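Local coordinates for LipS lipolytic enzyme (Unidentified, PDB 4FBL), which probably hydrolyses ester bonds of lipids, acting as a thermostable lipase with an alpha/beta hydrolase fold, at residues S180-A184 / E185-E189; P193-V197 / P198-H202; H230-P233 / P234-E238; L269-E272 / R273-F277. All coordinates share one frame; numbering follows the deposited sequence.

Interaction 1. Residues S180-A184 / E185-E189. With SPD (spermidine), chain I.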
loop_
_atom_site.group_PDB
_atom_site.type_symbol
_atom_site.label_atom_id
_atom_site.label_comp_id
_atom_site.label_asym_id
_atom_site.label_seq_id
_atom_site.Cartn_x
_atom_site.Cartn_y
_atom_site.Cartn_z
ATOM N N SER C 180 11.993 -20.098 4.402
ATOM C CA SER C 180 12.317 -20.931 5.588
ATOM C C SER C 180 12.753 -20.201 6.905
ATOM O O SER C 180 13.874 -20.373 7.369
ATOM C CB SER C 180 13.320 -22.007 5.176
ATOM O OG SER C 180 13.167 -22.410 3.806
ATOM N N ASP C 181 11.901 -19.357 7.479
ATOM C CA ASP C 181 11.985 -19.010 8.881
ATOM C C ASP C 181 11.075 -20.099 9.570
ATOM O O ASP C 181 9.836 -19.914 9.630
ATOM C CB ASP C 181 11.438 -17.584 9.161
ATOM C CG ASP C 181 11.305 -17.294 10.636
ATOM O OD1 ASP C 181 12.211 -17.723 11.365
ATOM O OD2 ASP C 181 10.311 -16.677 11.139
ATOM N N ILE C 182 11.694 -21.195 10.086
ATOM C CA ILE C 182 10.985 -22.443 10.480
ATOM C C ILE C 182 11.650 -22.902 11.785
ATOM O O ILE C 182 12.852 -22.994 11.845
ATOM C CB ILE C 182 11.079 -23.517 9.373
ATOM C CG1 ILE C 182 10.215 -23.108 8.214
ATOM C CG2 ILE C 182 10.581 -24.953 9.909
ATOM C CD1 ILE C 182 10.391 -23.829 6.910
ATOM N N LYS C 183 10.904 -23.084 12.876
ATOM C CA LYS C 183 11.564 -23.498 14.102
ATOM C C LYS C 183 12.104 -24.969 14.067
ATOM O O LYS C 183 13.246 -25.216 14.493
ATOM C CB LYS C 183 10.693 -23.261 15.335
ATOM C CG LYS C 183 11.491 -23.379 16.645
ATOM C CD LYS C 183 10.585 -23.149 17.785
ATOM C CE LYS C 183 11.349 -23.195 19.083
ATOM N NZ LYS C 183 10.389 -22.816 20.128
ATOM N N ALA C 184 11.290 -25.911 13.574
ATOM C CA ALA C 184 11.660 -27.320 13.405
ATOM C C ALA C 184 12.914 -27.470 12.536
ATOM O O ALA C 184 12.982 -26.999 11.377
ATOM C CB ALA C 184 10.522 -28.130 12.790
ATOM N N GLU C 185 13.864 -28.234 13.076
ATOM C CA GLU C 185 15.210 -28.327 12.536
ATOM C C GLU C 185 15.137 -29.131 11.278
ATOM O O GLU C 185 14.347 -30.065 11.196
ATOM C CB GLU C 185 16.128 -28.936 13.613
ATOM C CG GLU C 185 17.108 -30.008 13.170
ATOM C CD GLU C 185 18.294 -30.103 14.151
ATOM O OE1 GLU C 185 18.062 -30.220 15.395
ATOM O OE2 GLU C 185 19.444 -30.034 13.667
ATOM N N GLY C 186 15.901 -28.741 10.263
ATOM C CA GLY C 186 15.930 -29.558 9.060
ATOM C C GLY C 186 14.883 -29.245 8.008
ATOM O O GLY C 186 15.117 -29.556 6.827
ATOM N N VAL C 187 13.764 -28.602 8.382
ATOM C CA VAL C 187 12.618 -28.524 7.439
ATOM C C VAL C 187 12.854 -27.513 6.295
ATOM O O VAL C 187 13.231 -26.328 6.530
ATOM C CB VAL C 187 11.292 -28.207 8.149
ATOM C CG1 VAL C 187 10.148 -28.123 7.147
ATOM C CG2 VAL C 187 10.998 -29.239 9.190
ATOM N N LYS C 188 12.637 -27.971 5.068
ATOM C CA LYS C 188 12.865 -27.073 3.945
ATOM C C LYS C 188 11.604 -26.557 3.241
ATOM O O LYS C 188 10.628 -27.270 3.099
ATOM C CB LYS C 188 13.895 -27.655 2.996
ATOM C CG LYS C 188 15.365 -27.515 3.581
ATOM C CD LYS C 188 16.377 -26.690 2.706
ATOM C CE LYS C 188 15.854 -25.245 2.308
ATOM N NZ LYS C 188 15.528 -25.187 0.811
ATOM N N GLU C 189 11.630 -25.299 2.811
ATOM C CA GLU C 189 10.502 -24.723 2.057
ATOM C C GLU C 189 10.885 -24.558 0.627
ATOM O O GLU C 189 11.966 -24.148 0.349
ATOM C CB GLU C 189 10.137 -23.348 2.606
ATOM C CG GLU C 189 8.991 -22.693 1.808
ATOM C CD GLU C 189 8.648 -21.218 2.221
ATOM O OE1 GLU C 189 9.337 -20.554 3.078
ATOM O OE2 GLU C 189 7.639 -20.743 1.658
HETATM N N1 SPD I . 10.366 -17.461 6.540
HETATM C C2 SPD I . 10.180 -17.656 5.150
HETATM C C3 SPD I . 8.759 -17.149 4.705
HETATM C C4 SPD I . 8.307 -17.922 3.477
HETATM C C5 SPD I . 8.727 -17.246 2.166
HETATM N N6 SPD I . 7.630 -17.456 1.235
HETATM C C7 SPD I . 6.447 -18.161 1.654
HETATM C C8 SPD I . 5.461 -17.324 2.491
HETATM C C9 SPD I . 5.939 -15.934 2.939
HETATM N N10 SPD I . 5.691 -15.786 4.363
HETATM O O HOH W 1 13.514 -21.319 1.294
#

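Interaction 2. Residues P193-V197 / P198-H202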
loop_
_atom_site.group_PDB
_atom_site.type_symbol
_atom_site.label_atom_id
_atom_site.label_comp_id
_atom_site.label_asym_id
_atom_site.label_seq_id
_atom_site.Cartn_x
_atom_site.Cartn_y
_atom_site.Cartn_z
ATOM N N PRO C 193 15.219 -18.469 -3.859
ATOM C CA PRO C 193 16.397 -18.249 -3.077
ATOM C C PRO C 193 16.777 -16.722 -2.979
ATOM O O PRO C 193 17.647 -16.332 -2.142
ATOM C CB PRO C 193 17.468 -19.056 -3.848
ATOM C CG PRO C 193 17.068 -18.917 -5.285
ATOM C CD PRO C 193 15.528 -19.090 -5.165
ATOM N N VAL C 194 16.084 -15.909 -3.795
ATOM C CA VAL C 194 16.280 -14.447 -3.868
ATOM C C VAL C 194 14.868 -13.753 -3.844
ATOM O O VAL C 194 13.819 -14.365 -4.255
ATOM C CB VAL C 194 17.069 -14.026 -5.164
ATOM C CG1 VAL C 194 18.461 -14.707 -5.207
ATOM C CG2 VAL C 194 16.313 -14.370 -6.495
ATOM N N THR C 195 14.844 -12.516 -3.338
ATOM C CA THR C 195 13.678 -11.608 -3.522
ATOM C C THR C 195 13.834 -10.663 -4.731
ATOM O O THR C 195 14.800 -9.870 -4.777
ATOM C CB THR C 195 13.581 -10.783 -2.306
ATOM O OG1 THR C 195 13.450 -11.671 -1.188
ATOM C CG2 THR C 195 12.373 -9.809 -2.413
ATOM N N PRO C 196 12.971 -10.798 -5.758
ATOM C CA PRO C 196 13.019 -9.891 -6.906
ATOM C C PRO C 196 12.435 -8.502 -6.490
ATOM O O PRO C 196 11.236 -8.344 -6.158
ATOM C CB PRO C 196 12.059 -10.510 -7.928
ATOM C CG PRO C 196 11.567 -11.734 -7.305
ATOM C CD PRO C 196 11.838 -11.740 -5.863
ATOM N N VAL C 197 13.331 -7.533 -6.447
ATOM C CA VAL C 197 13.018 -6.150 -5.992
ATOM C C VAL C 197 11.769 -5.494 -6.598
ATOM O O VAL C 197 10.938 -4.966 -5.842
ATOM C CB VAL C 197 14.301 -5.292 -6.100
ATOM C CG1 VAL C 197 13.992 -3.760 -5.889
ATOM C CG2 VAL C 197 15.199 -5.727 -5.040
ATOM N N PRO C 198 11.584 -5.588 -7.919
ATOM C CA PRO C 198 10.396 -4.887 -8.409
ATOM C C PRO C 198 9.052 -5.415 -7.877
ATOM O O PRO C 198 8.067 -4.735 -8.108
ATOM C CB PRO C 198 10.428 -5.112 -9.922
ATOM C CG PRO C 198 11.909 -5.328 -10.202
ATOM C CD PRO C 198 12.375 -6.127 -9.033
ATOM N N ALA C 199 9.021 -6.629 -7.291
ATOM C CA ALA C 199 7.731 -7.257 -6.961
ATOM C C ALA C 199 7.419 -6.708 -5.604
ATOM O O ALA C 199 6.309 -6.813 -5.186
ATOM C CB ALA C 199 7.792 -8.815 -6.950
ATOM N N ILE C 200 8.411 -6.149 -4.881
ATOM C CA ILE C 200 8.166 -5.672 -3.468
ATOM C C ILE C 200 6.999 -4.634 -3.264
ATOM O O ILE C 200 6.239 -4.690 -2.259
ATOM C CB ILE C 200 9.477 -5.084 -2.810
ATOM C CG1 ILE C 200 10.582 -6.229 -2.707
ATOM C CG2 ILE C 200 9.152 -4.323 -1.515
ATOM C CD1 ILE C 200 11.983 -5.784 -2.149
ATOM N N LYS C 201 6.853 -3.741 -4.227
ATOM C CA LYS C 201 5.799 -2.705 -4.122
ATOM C C LYS C 201 4.356 -3.374 -4.024
ATOM O O LYS C 201 3.508 -2.972 -3.201
ATOM C CB LYS C 201 5.925 -1.710 -5.286
ATOM C CG LYS C 201 5.510 -2.220 -6.622
ATOM C CD LYS C 201 5.682 -1.227 -7.797
ATOM C CE LYS C 201 7.165 -0.929 -8.097
ATOM N NZ LYS C 201 7.884 -2.043 -8.842
ATOM N N HIS C 202 4.179 -4.462 -4.774
ATOM C CA HIS C 202 2.934 -5.263 -4.755
ATOM C C HIS C 202 2.667 -5.984 -3.479
ATOM O O HIS C 202 1.486 -6.106 -3.090
ATOM C CB HIS C 202 3.038 -6.195 -5.954
ATOM C CG HIS C 202 3.121 -5.394 -7.205
ATOM N ND1 HIS C 202 4.210 -5.399 -8.072
ATOM C CD2 HIS C 202 2.221 -4.529 -7.729
ATOM C CE1 HIS C 202 3.981 -4.557 -9.069
ATOM N NE2 HIS C 202 2.762 -4.032 -8.894
HETATM O O HOH W 2 9.081 -2.761 -5.813
#

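Interaction 3. Residues H230-P233 / P234-E238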
loop_
_atom_site.group_PDB
_atom_site.type_symbol
_atom_site.label_atom_id
_atom_site.label_comp_id
_atom_site.label_asym_id
_atom_site.label_seq_id
_atom_site.Cartn_x
_atom_site.Cartn_y
_atom_site.Cartn_z
ATOM N N HIS C 230 9.992 -14.075 12.557
ATOM C CA HIS C 230 11.114 -13.255 12.111
ATOM C C HIS C 230 10.851 -12.608 10.739
ATOM O O HIS C 230 11.715 -11.906 10.233
ATOM C CB HIS C 230 12.455 -14.071 12.103
ATOM C CG HIS C 230 12.632 -14.917 13.341
ATOM N ND1 HIS C 230 12.670 -14.374 14.612
ATOM C CD2 HIS C 230 12.675 -16.271 13.511
ATOM C CE1 HIS C 230 12.747 -15.353 15.512
ATOM N NE2 HIS C 230 12.752 -16.512 14.866
ATOM N N VAL C 231 9.661 -12.844 10.146
ATOM C CA VAL C 231 9.336 -12.302 8.809
ATOM C C VAL C 231 8.243 -11.205 8.892
ATOM O O VAL C 231 8.449 -10.111 8.419
ATOM C CB VAL C 231 9.015 -13.428 7.876
ATOM C CG1 VAL C 231 8.773 -12.911 6.435
ATOM C CG2 VAL C 231 10.207 -14.343 7.849
ATOM N N VAL C 232 7.111 -11.522 9.528
ATOM C CA VAL C 232 5.966 -10.706 9.534
ATOM C C VAL C 232 5.739 -10.514 11.000
ATOM O O VAL C 232 5.712 -11.504 11.757
ATOM C CB VAL C 232 4.668 -11.416 8.942
ATOM C CG1 VAL C 232 3.365 -10.656 9.346
ATOM C CG2 VAL C 232 4.734 -11.591 7.420
ATOM N N PRO C 233 5.565 -9.251 11.424
ATOM C CA PRO C 233 5.292 -8.959 12.807
ATOM C C PRO C 233 4.023 -9.632 13.398
ATOM O O PRO C 233 2.958 -9.566 12.805
ATOM C CB PRO C 233 5.182 -7.405 12.846
ATOM C CG PRO C 233 6.100 -6.928 11.688
ATOM C CD PRO C 233 5.835 -8.031 10.609
ATOM N N PRO C 234 4.165 -10.265 14.587
ATOM C CA PRO C 234 3.134 -11.035 15.221
ATOM C C PRO C 234 1.919 -10.190 15.583
ATOM O O PRO C 234 0.743 -10.687 15.669
ATOM C CB PRO C 234 3.830 -11.517 16.492
ATOM C CG PRO C 234 5.244 -11.818 16.035
ATOM C CD PRO C 234 5.493 -10.516 15.209
ATOM N N HIS C 235 2.190 -8.918 15.833
ATOM C CA HIS C 235 1.149 -7.995 16.158
ATOM C C HIS C 235 0.094 -7.914 14.998
ATOM O O HIS C 235 -1.008 -7.434 15.198
ATOM C CB HIS C 235 1.814 -6.629 16.446
ATOM C CG HIS C 235 0.834 -5.541 16.622
ATOM N ND1 HIS C 235 0.605 -4.586 15.646
ATOM C CD2 HIS C 235 -0.038 -5.287 17.636
ATOM C CE1 HIS C 235 -0.349 -3.766 16.069
ATOM N NE2 HIS C 235 -0.768 -4.177 17.265
ATOM N N ASN C 236 0.473 -8.361 13.791
ATOM C CA ASN C 236 -0.507 -8.518 12.705
ATOM C C ASN C 236 -1.766 -9.296 13.137
ATOM O O ASN C 236 -2.847 -8.892 12.756
ATOM C CB ASN C 236 0.100 -9.108 11.442
ATOM C CG ASN C 236 0.785 -8.055 10.572
ATOM O OD1 ASN C 236 1.995 -7.816 10.653
ATOM N ND2 ASN C 236 0.018 -7.436 9.740
ATOM N N GLY C 237 -1.641 -10.328 13.977
ATOM C CA GLY C 237 -2.827 -11.088 14.430
ATOM C C GLY C 237 -3.758 -10.215 15.269
ATOM O O GLY C 237 -5.012 -10.299 15.142
ATOM N N GLU C 238 -3.172 -9.362 16.145
ATOM C CA GLU C 238 -3.995 -8.445 16.987
ATOM C C GLU C 238 -4.709 -7.394 16.154
ATOM O O GLU C 238 -5.887 -7.105 16.377
ATOM C CB GLU C 238 -3.164 -7.820 18.136
ATOM C CG GLU C 238 -2.740 -8.943 19.127
ATOM C CD GLU C 238 -1.591 -8.597 20.075
ATOM O OE1 GLU C 238 -1.798 -8.863 21.293
ATOM O OE2 GLU C 238 -0.496 -8.127 19.629
#

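Interaction 4. Residues L269-E272 / R273-F277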
loop_
_atom_site.group_PDB
_atom_site.type_symbol
_atom_site.label_atom_id
_atom_site.label_comp_id
_atom_site.label_asym_id
_atom_site.label_seq_id
_atom_site.Cartn_x
_atom_site.Cartn_y
_atom_site.Cartn_z
ATOM N N LEU C 269 -1.743 -29.043 14.611
ATOM C CA LEU C 269 -2.707 -28.172 15.317
ATOM C C LEU C 269 -3.465 -27.224 14.344
ATOM O O LEU C 269 -4.718 -27.107 14.393
ATOM C CB LEU C 269 -1.960 -27.359 16.373
ATOM C CG LEU C 269 -2.814 -26.320 17.153
ATOM C CD1 LEU C 269 -3.832 -26.992 18.051
ATOM C CD2 LEU C 269 -1.914 -25.480 18.029
ATOM N N ILE C 270 -2.729 -26.645 13.381
ATOM C CA ILE C 270 -3.351 -25.706 12.418
ATOM C C ILE C 270 -4.373 -26.536 11.563
ATOM O O ILE C 270 -5.467 -26.077 11.327
ATOM C CB ILE C 270 -2.279 -25.050 11.445
ATOM C CG1 ILE C 270 -1.351 -24.113 12.215
ATOM C CG2 ILE C 270 -2.999 -24.272 10.272
ATOM C CD1 ILE C 270 -0.064 -23.719 11.400
ATOM N N LEU C 271 -4.000 -27.730 11.103
ATOM C CA LEU C 271 -4.919 -28.502 10.215
ATOM C C LEU C 271 -6.115 -28.893 11.020
ATOM O O LEU C 271 -7.286 -28.791 10.565
ATOM C CB LEU C 271 -4.210 -29.771 9.702
ATOM C CG LEU C 271 -5.012 -30.744 8.862
ATOM C CD1 LEU C 271 -5.749 -30.079 7.666
ATOM C CD2 LEU C 271 -4.138 -31.890 8.424
ATOM N N GLU C 272 -5.823 -29.438 12.210
ATOM C CA GLU C 272 -6.964 -29.922 13.085
ATOM C C GLU C 272 -7.958 -28.801 13.415
ATOM O O GLU C 272 -9.171 -28.942 13.267
ATOM C CB GLU C 272 -6.455 -30.596 14.391
ATOM C CG GLU C 272 -7.543 -31.375 15.140
ATOM C CD GLU C 272 -8.604 -30.478 15.896
ATOM O OE1 GLU C 272 -8.247 -29.363 16.402
ATOM O OE2 GLU C 272 -9.812 -30.908 15.982
ATOM N N ARG C 273 -7.459 -27.676 13.914
ATOM C CA ARG C 273 -8.375 -26.549 14.268
ATOM C C ARG C 273 -9.022 -25.923 13.026
ATOM O O ARG C 273 -10.093 -25.439 13.113
ATOM C CB ARG C 273 -7.628 -25.471 15.085
ATOM C CG ARG C 273 -7.046 -26.050 16.310
ATOM C CD ARG C 273 -8.056 -26.124 17.472
ATOM N NE ARG C 273 -7.678 -25.075 18.434
ATOM C CZ ARG C 273 -7.127 -25.302 19.643
ATOM N NH1 ARG C 273 -6.947 -26.542 20.143
ATOM N NH2 ARG C 273 -6.763 -24.287 20.373
ATOM N N SER C 274 -8.351 -25.896 11.874
ATOM C CA SER C 274 -8.945 -25.344 10.654
ATOM C C SER C 274 -10.056 -26.277 10.216
ATOM O O SER C 274 -11.115 -25.805 9.844
ATOM C CB SER C 274 -7.943 -25.168 9.475
ATOM O OG SER C 274 -6.880 -24.271 9.908
ATOM N N LEU C 275 -9.821 -27.594 10.252
ATOM C CA LEU C 275 -10.927 -28.588 9.869
ATOM C C LEU C 275 -12.115 -28.439 10.834
ATOM O O LEU C 275 -13.294 -28.377 10.412
ATOM C CB LEU C 275 -10.367 -30.017 9.969
ATOM C CG LEU C 275 -9.504 -30.518 8.813
ATOM C CD1 LEU C 275 -8.782 -31.857 9.166
ATOM C CD2 LEU C 275 -10.385 -30.651 7.567
ATOM N N ALA C 276 -11.810 -28.306 12.126
ATOM C CA ALA C 276 -12.863 -28.102 13.152
ATOM C C ALA C 276 -13.725 -26.814 12.876
ATOM O O ALA C 276 -14.994 -26.763 13.008
ATOM C CB ALA C 276 -12.212 -28.073 14.537
ATOM N N PHE C 277 -13.014 -25.771 12.500
ATOM C CA PHE C 277 -13.594 -24.486 12.199
ATOM C C PHE C 277 -14.520 -24.555 10.974
ATOM O O PHE C 277 -15.639 -23.999 10.967
ATOM C CB PHE C 277 -12.429 -23.516 11.922
ATOM C CG PHE C 277 -12.892 -22.095 11.474
ATOM C CD1 PHE C 277 -13.437 -21.191 12.401
ATOM C CD2 PHE C 277 -12.804 -21.721 10.145
ATOM C CE1 PHE C 277 -13.855 -19.885 11.947
ATOM C CE2 PHE C 277 -13.259 -20.450 9.693
ATOM C CZ PHE C 277 -13.725 -19.548 10.565
#

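Interaction 1. Residues S180-A184 / E185-E189
Ile182 and Val187 face each other across a turn, their side chains crossing at about a right angle. The CG2 branch of Ile182 meets Val187 CB at 3.8 Å. Ala184 CB, at the start of the turn, rests against Val187 CG2 at 3.8 Å. These three form a small apolar patch. A type II beta turn from Ala184 to Val187 brings them together. It is closed by a weak, long bond from Val187 N to Ala184 O. A phi of 89° at Gly186 leaves no room for a CB beside the carbonyl O of Glu185. At the open end Ser180 lies opposite Glu189. The glutamate chain is extended, with CG anti to the backbone N (chi1 178°). This carries OE1 to 3.0 Å from Ser180 N. The bond looks nearly straight, but OE1 is modelled too close to the spermidine, so its details are doubtful. Glu189 N gives a weak bond to Ser180 OG, and a water lies 2.8 Å from the same OG. Ser180, Asp181 and Glu189 help to line the spermidine pocket. The loop joins strand 174-176 to its antiparallel partner 194-196, and Lys183 N and Ala184 N bond to Asp264, shortly before helix 267-279.

Interaction 2. Residues P193-V197 / P198-H202
Val197 O is gripped by Ile200 N and by a water. Ile200 N donates to Val197 O at 3.0 Å, well above the carbonyl plane, and the water donates to the same oxygen at 2.9 Å. That water also accepts from Lys201 N at 2.9 Å. Ala199 N bonds to Pro196 O at 3.0 Å. These bonds turn the chain at 197-199, between strand 194-196 and helix 200-213. The Lys201 side chain bends back along the chain, and its NZ reaches Pro198 O at 2.8 Å, on an in-plane lone pair. The apolar side belongs to Ile200. Its CG1 sits beside the backbone N (chi1 -63°), which brings it to 4.0 Å from Thr195 CG2, the two side chains meeting at about a right angle. The CD1 end continues toward Val197 CG2. With an alanine here, the methyl of Thr195 and the Val197 side chain would probably lose their apolar partner and a gap would open beside the bend. Met96 of helix 93-97 packs on Pro196 and Ala199, and Lys201 touches Ser102 of the second subunit. The turn is therefore held through Pro196 O, Val197 O and the bridging water, with Lys201 closing onto Pro198.

Interaction 3. Residues H230-P233 / P234-E238
Val232 and Asn236 cross at about a right angle, one on the loop and the other near the start of helix 235-243. The valine has its CG1 branch turned away from the backbone N (chi1 163°), and this branch meets Asn236. The backbone places Asn236 CB 3.2 Å from Pro233 O. Its chi1 of -83° then sets CG 3.9 Å from Val232 CG1. The side chain of Pro233 runs beside it and points the same way. The amide of Asn236 is thus bordered by the valine branch and the proline ring. Asn236 N donates to Pro233 O at 2.9 Å, lying 44° out of the carbonyl plane. Gly237 N bonds to Pro234 O at 2.9 Å. The two prolines make the switch in conformation: Pro233 has an extended psi, while that of Pro234 is small and negative. Their rings pack with Pro233 CB 3.9 Å from Pro234 CD, and Pro234 leans on Trp253 of strand 249-254. If an alanine stood in place of Asn236, the backbone bond could remain, but Val232 CG1 would probably lose its closer contact with the amide group, leaving a gap beside it and the Pro233 ring. Val232 touches His259, and Asp229 OD1 accepts from both Val231 N and Val232 N. Asp229, His259 and Ser128 are placed as in a Ser-His-Asp triad and probably form one. Proline has no N-H to give. This costs the helix start nothing, because the carbonyls of Pro233 and Pro234 accept from Asn236 N and Gly237 N. The N-H groups of Val231 and Val232 probably help to hold the Asp229 carboxylate.

Interaction 4. Residues L269-E272 / R273-F277
Ser274 has its OG beside the backbone N (chi1 -59°), and this turns the hydroxyl back onto Ile270 O at 2.7 Å. Ser274 N reaches the same oxygen at 2.9 Å from the opposite face of the carbonyl plane. One carbonyl is therefore held by two donors, and the buried hydroxyl is satisfied within its own helix. Leu271 and Leu275 take different first torsions, yet their side chains lie side by side and point the same way, with CD1 3.8 Å from CD1. These residues belong to helix 267-279, the last helix of the alpha/beta hydrolase fold. Its backbone bonds run from each N-H to the carbonyl four residues back, as from Arg273 N to Leu269 O at 2.8 Å. Ile270 and Ser274 face the central sheet, touching Ile151 and Met149 of strand 147-151. Leu271 and Leu275 turn to helix 68-76. On another flank Arg273 is bent at chi2 and chi3, and Leu269 CD1 lies over one face of its guanidinium, 3.7 Å above the plane and toward its rim. Glu272 lies next to it with its carboxylate plane turned 82° from the guanidinium. Glu272 OE1 stays 4.8 Å from Arg273 NE, too far for a salt bridge, though the charges may still attract weakly.

In the fold
The four contacts follow one another along the chain, and none nests in or crosses another. Interaction 1 closes a turn in the loop between strands 174-176 and 194-196. Interaction 2 comes next and bends strand 194-196 into helix 200-213. Interaction 3 leads from the loop after strand 221-226 into helix 235-243. It touches interaction 1 directly: Asp181 OD2 probably bonds to His230 N, and both contacts contribute residues to the spermidine pocket. Interaction 4 lies within the C-terminal helix, against the central sheet. Interactions 2 and 4 are on opposite sides of the chain's centre, with their own centres about 32 Å apart.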